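Long-range contacts in glycosyl hydrolase, family 31/fibronectin type III domain protein (Clostridium perfringens, PDB 4LKS), which binds galactose through a calcium-containing beta-sandwich module, a family 32 carbohydrate-binding domain that probably directs the parent glycoside hydrolase to galactose-bearing glycans: residues 66-71 against 162-167; 90-95 against 141-146; 73-78 against 135-140. One frame throughout, in Å; residues are numbered along the deposited sequence.

Contact 1 of 3, residues 66-71 against 162-167; sequences ITIKLD and LVFYGK
With CG anti to its own carbonyl carbon (chi1 -75°), Phe164 sends its ring from strand 162-166 toward strand 66-70, where Ile68 meets it. The first torsion of Ile68, -51°, sets CG1 beside its backbone N and CG2 anti to that N, and both branches come to the CZ-CE1 end of the ring from the same side of its plane. CB of Ile68 comes to 3.7 Å from CZ of Phe164, and CG2 of Ile68 stays near the same corner, 4.0 Å from CE1 of Phe164. The two side chains cross obliquely. On another part of the ring, the methyl CD2 of Leu70 lies 4.0 Å from CD2 of Phe164. This is how the two sheets of a beta-sandwich of the F5/8 type C (discoidin-like) family meet: strand 66-70 belongs to the five-stranded sheet, strand 162-166 to the four-stranded one, and their axes pass 10.5 Å apart at 42°, with no hydrogen bond between them. Alternate residues Ile66, Ile68 and Leu70 face Leu162 and Phe164. Leu162 uses a single methyl for the task: its CD1 sits 4.0 Å from CG1 of Ile68 and 4.2 Å from CG2 of Ile66, whose side chain slides past that of Leu162 in the opposite direction. All five residues are buried. Leu141 and Leu26 of the five-stranded sheet also touch Phe164, while Tyr81 and Ile79 of strand 73-82 flank Leu162 and Phe164 within their own sheet.

Contact 2 of 3, residues 90-95 against 141-146; sequences GHVTEY and LRFTAL
Val92 opens the contact by offering each of its methyls to a different neighbour on strand 141-145. CG2 of Val92 lies 3.9 Å from CB of Ala145, and CG1 reaches 4.2 Å from CZ of Phe143, meeting that ring obliquely. The backbone N of Val92 is hydrogen-bonded to the hydroxyl of Tyr81, which links this short strand to strand 73-82 of the four-stranded sheet. Thr93 and Glu94 then both face Lys147, a classic beta bulge at which the chain turns a corner into strand 95-100. At Glu94 the backbone carries the polar link: Leu146 N donates to Glu94 O at 2.8 Å in a nearly straight bond (166° at the hydrogen), the donor tilted from the carbonyl plane. The side chain of Glu94, extended beyond CG, runs across that of Leu146. Its aliphatic part and carboxyl group lie over CB and CD1 of the leucine, with OE1 of Glu94 3.7 Å from CB of Leu146; a long, weak ion pair links the same oxygen to Lys147. Tyr95 pairs with Ala145 as an antiparallel non-hydrogen-bonded pair, and CA of Tyr95 makes a C-H...O contact with Thr144 O at 3.1 Å. A first torsion of 62° sets CG of Tyr95 between its backbone N and carbonyl carbon, which puts it 4.0 Å from CE1 of Phe143. CB of this tyrosine is 3.7 Å from CE1 of Phe143, while CD1 of Leu146 packs 3.7 Å from Tyr95 O. Chemically, the contact divides its labour: one short, nearly straight backbone bond and the CA-H...O contact join the two backbones beside the bulge, while Val92, Phe143 and Ala145 form an apolar buried patch; Glu94 is partly exposed, which is consistent with its carboxylate remaining charged.

Contact 3 of 3, residues 73-78 against 135-140; sequences AYDLNQ and TINAQY
Asn137 ND2 is gripped by two partners: it donates to Asp75 OD1 at 2.9 Å, and to a water at the same distance, 2.9 Å from Asn137 ND2, that in turn donates to Ala73 O. The carboxylate oxygen is met nearly along its C-O bond, although the carboxylate and amide planes stand 73° apart. With CG of Asn137 anti to its backbone N (chi1 -177°), the amide reaches across to Asp75, and OD1 of Asn137 lies 3.6 Å from CB of Ala73. The side-chain bond accompanies an antiparallel ladder joining strand 73-78 to residues 135-138 of strand 129-138, within this chain an edge strand of the four-stranded sheet of the sandwich. Tyr74 and Ala138 exchange two backbone bonds, as do Leu76 and Ile136; between them Asp75 and Asn137 form the non-hydrogen-bonded pair. The face bearing Leu76 and Ala138 turns inward, where CD1 of Leu76 lies 4.1 Å from CB of Ala138 and Leu76 also touches Phe164. Toward the far end, Asn77 and Thr135 lie side by side, and Asn77 ND2 makes a weak bond to Thr135 OG1 at 3.5 Å, while Asn77 OD1 is hydrogen-bonded to NZ of Lys13, which appears to be vector-derived.

Together the three contacts illustrate how a two-sheet sandwich is closed by pairing within sheets and packing between them. Contact 1 bridges the sheets, joining strand 64-70 to strand 158-166, whereas contact 2 lies against strand 140-148 of the five-stranded sheet and contact 3 pairs strand 73-82 with the edge strand 129-138 of the four-stranded one. Centres of contacts 1 and 3 are about 8 Å apart, those of 1 and 2 about 15 Å, and those of 2 and 3 about 18 Å. Along the chain, contacts 2 and 3 both nest inside the loop closed by contact 1 and interlock with each other, so distant parts of the sequence are bound into one compact module.

Contact 1 of 3, residues 66-71 against 162-167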
loop_
_atom_site.group_PDB
_atom_site.type_symbol
_atom_site.label_atom_id
_atom_site.label_comp_id
_atom_site.label_asym_id
_atom_site.label_seq_id
_atom_site.Cartn_x
_atom_site.Cartn_y
_atom_site.Cartn_z
ATOM N N ILE A 66 3.615 -2.721 5.591
ATOM C CA ILE A 66 2.965 -3.975 5.263
ATOM C C ILE A 66 3.816 -4.653 4.192
ATOM O O ILE A 66 4.297 -3.994 3.266
ATOM C CB ILE A 66 1.498 -3.761 4.798
ATOM C CG1 ILE A 66 0.842 -5.101 4.474
ATOM C CG2 ILE A 66 1.410 -2.790 3.606
ATOM C CD1 ILE A 66 -0.661 -5.001 4.280
ATOM N N THR A 67 4.020 -5.959 4.324
ATOM C CA THR A 67 4.806 -6.712 3.350
ATOM C C THR A 67 3.916 -7.684 2.589
ATOM O O THR A 67 3.201 -8.497 3.194
ATOM C CB THR A 67 5.936 -7.508 4.004
ATOM O OG1 THR A 67 6.825 -6.609 4.674
ATOM C CG2 THR A 67 6.707 -8.301 2.941
ATOM N N ILE A 68 3.948 -7.566 1.263
ATOM C CA ILE A 68 3.222 -8.446 0.358
ATOM C C ILE A 68 4.189 -9.421 -0.304
ATOM O O ILE A 68 5.232 -9.018 -0.855
ATOM C CB ILE A 68 2.513 -7.645 -0.753
ATOM C CG1 ILE A 68 1.666 -6.503 -0.164
ATOM C CG2 ILE A 68 1.691 -8.584 -1.667
ATOM C CD1 ILE A 68 0.689 -6.899 0.958
ATOM N N LYS A 69 3.843 -10.705 -0.235
ATOM C CA LYS A 69 4.580 -11.761 -0.911
ATOM C C LYS A 69 3.826 -12.150 -2.173
ATOM O O LYS A 69 2.613 -12.341 -2.126
ATOM C CB LYS A 69 4.681 -12.984 0.009
ATOM C CG LYS A 69 5.356 -14.186 -0.629
ATOM C CD LYS A 69 5.263 -15.398 0.289
ATOM C CE LYS A 69 5.845 -16.621 -0.379
ATOM N NZ LYS A 69 5.866 -17.786 0.558
ATOM N N LEU A 70 4.540 -12.269 -3.290
ATOM C CA LEU A 70 3.941 -12.688 -4.562
ATOM C C LEU A 70 4.198 -14.186 -4.741
ATOM O O LEU A 70 5.087 -14.748 -4.092
ATOM C CB LEU A 70 4.513 -11.861 -5.725
ATOM C CG LEU A 70 4.162 -10.368 -5.601
ATOM C CD1 LEU A 70 5.286 -9.595 -4.955
ATOM C CD2 LEU A 70 3.815 -9.764 -6.960
ATOM N N ASP A 71 3.418 -14.836 -5.597
ATOM C CA ASP A 71 3.506 -16.299 -5.685
ATOM C C ASP A 71 4.837 -16.774 -6.276
ATOM O O ASP A 71 5.264 -17.911 -6.042
ATOM C CB ASP A 71 2.324 -16.875 -6.464
ATOM C CG ASP A 71 2.375 -16.534 -7.932
ATOM O OD1 ASP A 71 2.421 -15.332 -8.267
ATOM O OD2 ASP A 71 2.374 -17.468 -8.756
ATOM N N LEU A 162 -3.730 -2.796 -2.612
ATOM C CA LEU A 162 -2.482 -2.576 -3.334
ATOM C C LEU A 162 -2.561 -3.457 -4.576
ATOM O O LEU A 162 -2.754 -4.683 -4.475
ATOM C CB LEU A 162 -1.283 -2.966 -2.476
ATOM C CG LEU A 162 -1.116 -2.181 -1.178
ATOM C CD1 LEU A 162 -0.045 -2.836 -0.316
ATOM C CD2 LEU A 162 -0.737 -0.723 -1.447
ATOM N N VAL A 163 -2.435 -2.843 -5.744
ATOM C CA VAL A 163 -2.517 -3.541 -7.025
ATOM C C VAL A 163 -1.111 -3.587 -7.615
ATOM O O VAL A 163 -0.418 -2.576 -7.619
ATOM C CB VAL A 163 -3.474 -2.808 -7.997
ATOM C CG1 VAL A 163 -3.585 -3.568 -9.325
ATOM C CG2 VAL A 163 -4.864 -2.597 -7.350
ATOM N N PHE A 164 -0.689 -4.745 -8.107
ATOM C CA PHE A 164 0.666 -4.931 -8.594
ATOM C C PHE A 164 0.695 -5.113 -10.097
ATOM O O PHE A 164 -0.190 -5.765 -10.669
ATOM C CB PHE A 164 1.286 -6.172 -7.930
ATOM C CG PHE A 164 1.681 -5.964 -6.496
ATOM C CD1 PHE A 164 0.722 -5.764 -5.513
ATOM C CD2 PHE A 164 3.014 -5.978 -6.129
ATOM C CE1 PHE A 164 1.096 -5.560 -4.187
ATOM C CE2 PHE A 164 3.394 -5.779 -4.800
ATOM C CZ PHE A 164 2.433 -5.572 -3.837
ATOM N N TYR A 165 1.713 -4.540 -10.727
ATOM C CA TYR A 165 1.932 -4.683 -12.166
ATOM C C TYR A 165 3.322 -5.219 -12.465
ATOM O O TYR A 165 4.346 -4.626 -12.077
ATOM C CB TYR A 165 1.799 -3.341 -12.886
ATOM C CG TYR A 165 0.454 -2.685 -12.755
ATOM C CD1 TYR A 165 0.102 -2.001 -11.596
ATOM C CD2 TYR A 165 -0.467 -2.730 -13.799
ATOM C CE1 TYR A 165 -1.140 -1.377 -11.481
ATOM C CE2 TYR A 165 -1.700 -2.103 -13.689
ATOM C CZ TYR A 165 -2.028 -1.435 -12.526
ATOM O OH TYR A 165 -3.247 -0.805 -12.410
ATOM N N GLY A 166 3.364 -6.315 -13.212
ATOM C CA GLY A 166 4.628 -6.873 -13.633
ATOM C C GLY A 166 4.451 -8.141 -14.430
ATOM O O GLY A 166 3.322 -8.532 -14.759
ATOM N N LYS A 167 5.570 -8.791 -14.740
ATOM C CA LYS A 167 5.496 -10.047 -15.483
ATOM C C LYS A 167 6.512 -11.042 -14.961
ATOM O O LYS A 167 7.594 -10.640 -14.544
ATOM C CB LYS A 167 5.723 -9.806 -16.981
#

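Contact 2 of 3, residues 90-95 against 141-146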
loop_
_atom_site.group_PDB
_atom_site.type_symbol
_atom_site.label_atom_id
_atom_site.label_comp_id
_atom_site.label_asym_id
_atom_site.label_seq_id
_atom_site.Cartn_x
_atom_site.Cartn_y
_atom_site.Cartn_z
ATOM N N GLY A 90 -6.453 7.066 7.871
ATOM C CA GLY A 90 -5.324 6.255 7.464
ATOM C C GLY A 90 -4.870 6.483 6.037
ATOM O O GLY A 90 -3.962 5.796 5.598
ATOM N N HIS A 91 -5.483 7.426 5.318
ATOM C CA HIS A 91 -5.041 7.755 3.955
ATOM C C HIS A 91 -3.548 8.064 3.931
ATOM O O HIS A 91 -3.078 8.953 4.647
ATOM C CB HIS A 91 -5.808 8.954 3.400
ATOM C CG HIS A 91 -7.169 8.620 2.875
ATOM N ND1 HIS A 91 -7.848 9.452 2.013
ATOM C CD2 HIS A 91 -7.963 7.540 3.064
ATOM C CE1 HIS A 91 -9.006 8.902 1.693
ATOM N NE2 HIS A 91 -9.101 7.742 2.319
ATOM N N VAL A 92 -2.795 7.334 3.117
ATOM C CA VAL A 92 -1.342 7.492 3.085
ATOM C C VAL A 92 -0.951 8.640 2.156
ATOM O O VAL A 92 -1.380 8.690 0.997
ATOM C CB VAL A 92 -0.662 6.192 2.626
ATOM C CG1 VAL A 92 0.830 6.411 2.446
ATOM C CG2 VAL A 92 -0.942 5.065 3.641
ATOM N N THR A 93 -0.146 9.576 2.659
ATOM C CA THR A 93 0.262 10.720 1.836
ATOM C C THR A 93 1.756 10.744 1.503
ATOM O O THR A 93 2.169 11.432 0.572
ATOM C CB THR A 93 -0.158 12.079 2.463
ATOM O OG1 THR A 93 0.704 12.385 3.566
ATOM C CG2 THR A 93 -1.601 12.028 2.945
ATOM N N GLU A 94 2.561 10.015 2.272
ATOM C CA GLU A 94 3.981 9.843 1.970
ATOM C C GLU A 94 4.326 8.380 2.230
ATOM O O GLU A 94 3.926 7.805 3.254
ATOM C CB GLU A 94 4.883 10.767 2.816
ATOM C CG GLU A 94 6.323 10.840 2.281
ATOM C CD GLU A 94 7.323 11.494 3.231
ATOM O OE1 GLU A 94 6.992 11.745 4.405
ATOM O OE2 GLU A 94 8.468 11.728 2.789
ATOM N N TYR A 95 5.055 7.769 1.299
ATOM C CA TYR A 95 5.329 6.335 1.353
ATOM C C TYR A 95 6.777 6.018 0.975
ATOM O O TYR A 95 7.501 6.849 0.388
ATOM C CB TYR A 95 4.373 5.568 0.412
ATOM C CG TYR A 95 4.574 6.001 -1.025
ATOM C CD1 TYR A 95 5.582 5.434 -1.804
ATOM C CD2 TYR A 95 3.811 7.013 -1.583
ATOM C CE1 TYR A 95 5.820 5.863 -3.103
ATOM C CE2 TYR A 95 4.039 7.450 -2.896
ATOM C CZ TYR A 95 5.047 6.861 -3.642
ATOM O OH TYR A 95 5.311 7.275 -4.933
ATOM N N LEU A 141 7.333 -7.153 -1.519
ATOM C CA LEU A 141 7.330 -5.702 -1.547
ATOM C C LEU A 141 6.869 -5.204 -0.189
ATOM O O LEU A 141 5.817 -5.603 0.293
ATOM C CB LEU A 141 6.414 -5.177 -2.673
ATOM C CG LEU A 141 6.398 -3.651 -2.868
ATOM C CD1 LEU A 141 6.264 -3.248 -4.352
ATOM C CD2 LEU A 141 5.306 -2.986 -2.023
ATOM N N ARG A 142 7.670 -4.338 0.415
ATOM C CA ARG A 142 7.318 -3.692 1.669
ATOM C C ARG A 142 6.919 -2.243 1.404
ATOM O O ARG A 142 7.696 -1.442 0.872
ATOM C CB ARG A 142 8.475 -3.780 2.666
ATOM C CG ARG A 142 8.149 -3.170 4.031
ATOM C CD ARG A 142 9.070 -3.682 5.130
ATOM N NE ARG A 142 10.460 -3.253 4.953
ATOM C CZ ARG A 142 11.494 -3.801 5.591
ATOM N NH1 ARG A 142 11.300 -4.804 6.438
ATOM N NH2 ARG A 142 12.724 -3.346 5.380
ATOM N N PHE A 143 5.680 -1.935 1.775
ATOM C CA PHE A 143 5.086 -0.616 1.578
ATOM C C PHE A 143 4.989 0.064 2.937
ATOM O O PHE A 143 4.315 -0.438 3.840
ATOM C CB PHE A 143 3.699 -0.774 0.941
ATOM C CG PHE A 143 2.981 0.530 0.680
ATOM C CD1 PHE A 143 3.258 1.281 -0.451
ATOM C CD2 PHE A 143 2.020 0.998 1.565
ATOM C CE1 PHE A 143 2.590 2.490 -0.692
ATOM C CE2 PHE A 143 1.351 2.194 1.325
ATOM C CZ PHE A 143 1.631 2.933 0.195
ATOM N N THR A 144 5.684 1.191 3.089
ATOM C CA THR A 144 5.768 1.895 4.365
ATOM C C THR A 144 5.035 3.211 4.282
ATOM O O THR A 144 5.241 3.972 3.352
ATOM C CB THR A 144 7.229 2.171 4.734
ATOM O OG1 THR A 144 7.923 0.924 4.840
ATOM C CG2 THR A 144 7.314 2.921 6.067
ATOM N N ALA A 145 4.168 3.458 5.262
ATOM C CA ALA A 145 3.454 4.718 5.378
ATOM C C ALA A 145 4.266 5.646 6.273
ATOM O O ALA A 145 4.503 5.330 7.439
ATOM C CB ALA A 145 2.078 4.485 5.971
ATOM N N LEU A 146 4.667 6.791 5.726
ATOM C CA LEU A 146 5.525 7.750 6.428
ATOM C C LEU A 146 4.723 8.937 6.954
ATOM O O LEU A 146 5.061 9.517 7.993
ATOM C CB LEU A 146 6.630 8.257 5.491
ATOM C CG LEU A 146 7.566 7.190 4.925
ATOM C CD1 LEU A 146 8.471 7.796 3.849
ATOM C CD2 LEU A 146 8.394 6.549 6.024
#

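Contact 3 of 3, residues 73-78 against 135-140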
loop_
_atom_site.group_PDB
_atom_site.type_symbol
_atom_site.label_atom_id
_atom_site.label_comp_id
_atom_site.label_asym_id
_atom_site.label_seq_id
_atom_site.Cartn_x
_atom_site.Cartn_y
_atom_site.Cartn_z
ATOM N N ALA A 73 8.679 -14.656 -8.147
ATOM C CA ALA A 73 9.276 -13.363 -8.466
ATOM C C ALA A 73 8.680 -12.808 -9.752
ATOM O O ALA A 73 8.467 -13.546 -10.724
ATOM C CB ALA A 73 10.791 -13.479 -8.593
ATOM N N TYR A 74 8.419 -11.504 -9.752
ATOM C CA TYR A 74 7.956 -10.798 -10.940
ATOM C C TYR A 74 8.836 -9.593 -11.209
ATOM O O TYR A 74 9.346 -8.959 -10.277
ATOM C CB TYR A 74 6.526 -10.278 -10.754
ATOM C CG TYR A 74 5.461 -11.346 -10.717
ATOM C CD1 TYR A 74 5.148 -11.994 -9.533
ATOM C CD2 TYR A 74 4.763 -11.691 -11.872
ATOM C CE1 TYR A 74 4.165 -12.969 -9.494
ATOM C CE2 TYR A 74 3.781 -12.660 -11.847
ATOM C CZ TYR A 74 3.487 -13.295 -10.655
ATOM O OH TYR A 74 2.504 -14.264 -10.626
ATOM N N ASP A 75 8.971 -9.235 -12.479
ATOM C CA ASP A 75 9.566 -7.960 -12.848
ATOM C C ASP A 75 8.488 -6.902 -12.654
ATOM O O ASP A 75 7.574 -6.783 -13.481
ATOM C CB ASP A 75 10.027 -7.969 -14.308
ATOM C CG ASP A 75 11.158 -8.957 -14.569
ATOM O OD1 ASP A 75 11.806 -9.418 -13.608
ATOM O OD2 ASP A 75 11.417 -9.247 -15.757
ATOM N N LEU A 76 8.567 -6.181 -11.536
ATOM C CA LEU A 76 7.532 -5.207 -11.168
ATOM C C LEU A 76 7.900 -3.799 -11.590
ATOM O O LEU A 76 9.061 -3.405 -11.475
ATOM C CB LEU A 76 7.337 -5.183 -9.649
ATOM C CG LEU A 76 6.819 -6.440 -8.951
ATOM C CD1 LEU A 76 6.766 -6.219 -7.447
ATOM C CD2 LEU A 76 5.437 -6.808 -9.461
ATOM N N ASN A 77 6.921 -3.014 -12.047
ATOM C CA ASN A 77 7.229 -1.597 -12.290
ATOM C C ASN A 77 6.133 -0.596 -11.940
ATOM O O ASN A 77 6.237 0.592 -12.254
ATOM C CB ASN A 77 7.749 -1.357 -13.710
ATOM C CG ASN A 77 6.762 -1.766 -14.772
ATOM O OD1 ASN A 77 5.567 -1.860 -14.524
ATOM N ND2 ASN A 77 7.266 -2.013 -15.979
ATOM N N GLN A 78 5.092 -1.069 -11.265
ATOM C CA GLN A 78 4.068 -0.168 -10.770
ATOM C C GLN A 78 3.275 -0.844 -9.671
ATOM O O GLN A 78 3.075 -2.066 -9.712
ATOM C CB GLN A 78 3.136 0.262 -11.913
ATOM C CG GLN A 78 2.092 1.298 -11.526
ATOM C CD GLN A 78 1.233 1.715 -12.696
ATOM O OE1 GLN A 78 1.740 1.920 -13.798
ATOM N NE2 GLN A 78 -0.072 1.866 -12.459
ATOM N N THR A 135 11.837 -0.899 -13.323
ATOM C CA THR A 135 11.556 -2.329 -13.249
ATOM C C THR A 135 12.533 -3.081 -12.357
ATOM O O THR A 135 13.759 -3.003 -12.546
ATOM C CB THR A 135 11.568 -2.968 -14.645
ATOM O OG1 THR A 135 10.717 -2.206 -15.508
ATOM C CG2 THR A 135 11.066 -4.411 -14.575
ATOM N N ILE A 136 11.985 -3.788 -11.376
ATOM C CA ILE A 136 12.798 -4.543 -10.429
ATOM C C ILE A 136 12.155 -5.903 -10.163
ATOM O O ILE A 136 10.952 -6.014 -9.946
ATOM C CB ILE A 136 13.036 -3.739 -9.122
ATOM C CG1 ILE A 136 13.952 -4.503 -8.162
ATOM C CG2 ILE A 136 11.707 -3.353 -8.457
ATOM C CD1 ILE A 136 14.573 -3.606 -7.083
ATOM N N ASN A 137 12.969 -6.949 -10.234
ATOM C CA ASN A 137 12.505 -8.306 -10.002
ATOM C C ASN A 137 12.355 -8.532 -8.501
ATOM O O ASN A 137 13.282 -8.282 -7.737
ATOM C CB ASN A 137 13.510 -9.282 -10.612
ATOM C CG ASN A 137 13.080 -10.729 -10.486
ATOM O OD1 ASN A 137 13.611 -11.476 -9.664
ATOM N ND2 ASN A 137 12.131 -11.143 -11.324
ATOM N N ALA A 138 11.175 -8.979 -8.074
ATOM C CA ALA A 138 10.868 -9.049 -6.652
ATOM C C ALA A 138 9.813 -10.091 -6.368
ATOM O O ALA A 138 8.864 -10.259 -7.150
ATOM C CB ALA A 138 10.375 -7.692 -6.165
ATOM N N GLN A 139 9.953 -10.768 -5.232
ATOM C CA GLN A 139 8.879 -11.631 -4.736
ATOM C C GLN A 139 8.240 -11.043 -3.472
ATOM O O GLN A 139 7.200 -11.503 -3.010
ATOM C CB GLN A 139 9.372 -13.060 -4.478
ATOM C CG GLN A 139 8.234 -13.995 -4.091
ATOM C CD GLN A 139 8.618 -15.459 -4.057
ATOM O OE1 GLN A 139 9.796 -15.812 -4.122
ATOM N NE2 GLN A 139 7.614 -16.321 -3.943
ATOM N N TYR A 140 8.873 -10.021 -2.907
ATOM C CA TYR A 140 8.316 -9.347 -1.731
ATOM C C TYR A 140 8.383 -7.851 -1.941
ATOM O O TYR A 140 9.379 -7.326 -2.462
ATOM C CB TYR A 140 9.112 -9.711 -0.465
ATOM C CG TYR A 140 9.197 -11.193 -0.207
ATOM C CD1 TYR A 140 10.161 -11.975 -0.848
ATOM C CD2 TYR A 140 8.322 -11.810 0.673
ATOM C CE1 TYR A 140 10.238 -13.339 -0.622
ATOM C CE2 TYR A 140 8.389 -13.166 0.904
ATOM C CZ TYR A 140 9.349 -13.922 0.255
ATOM O OH TYR A 140 9.406 -15.277 0.492
HETATM O O HOH W 1 11.222 -13.722 -12.413
#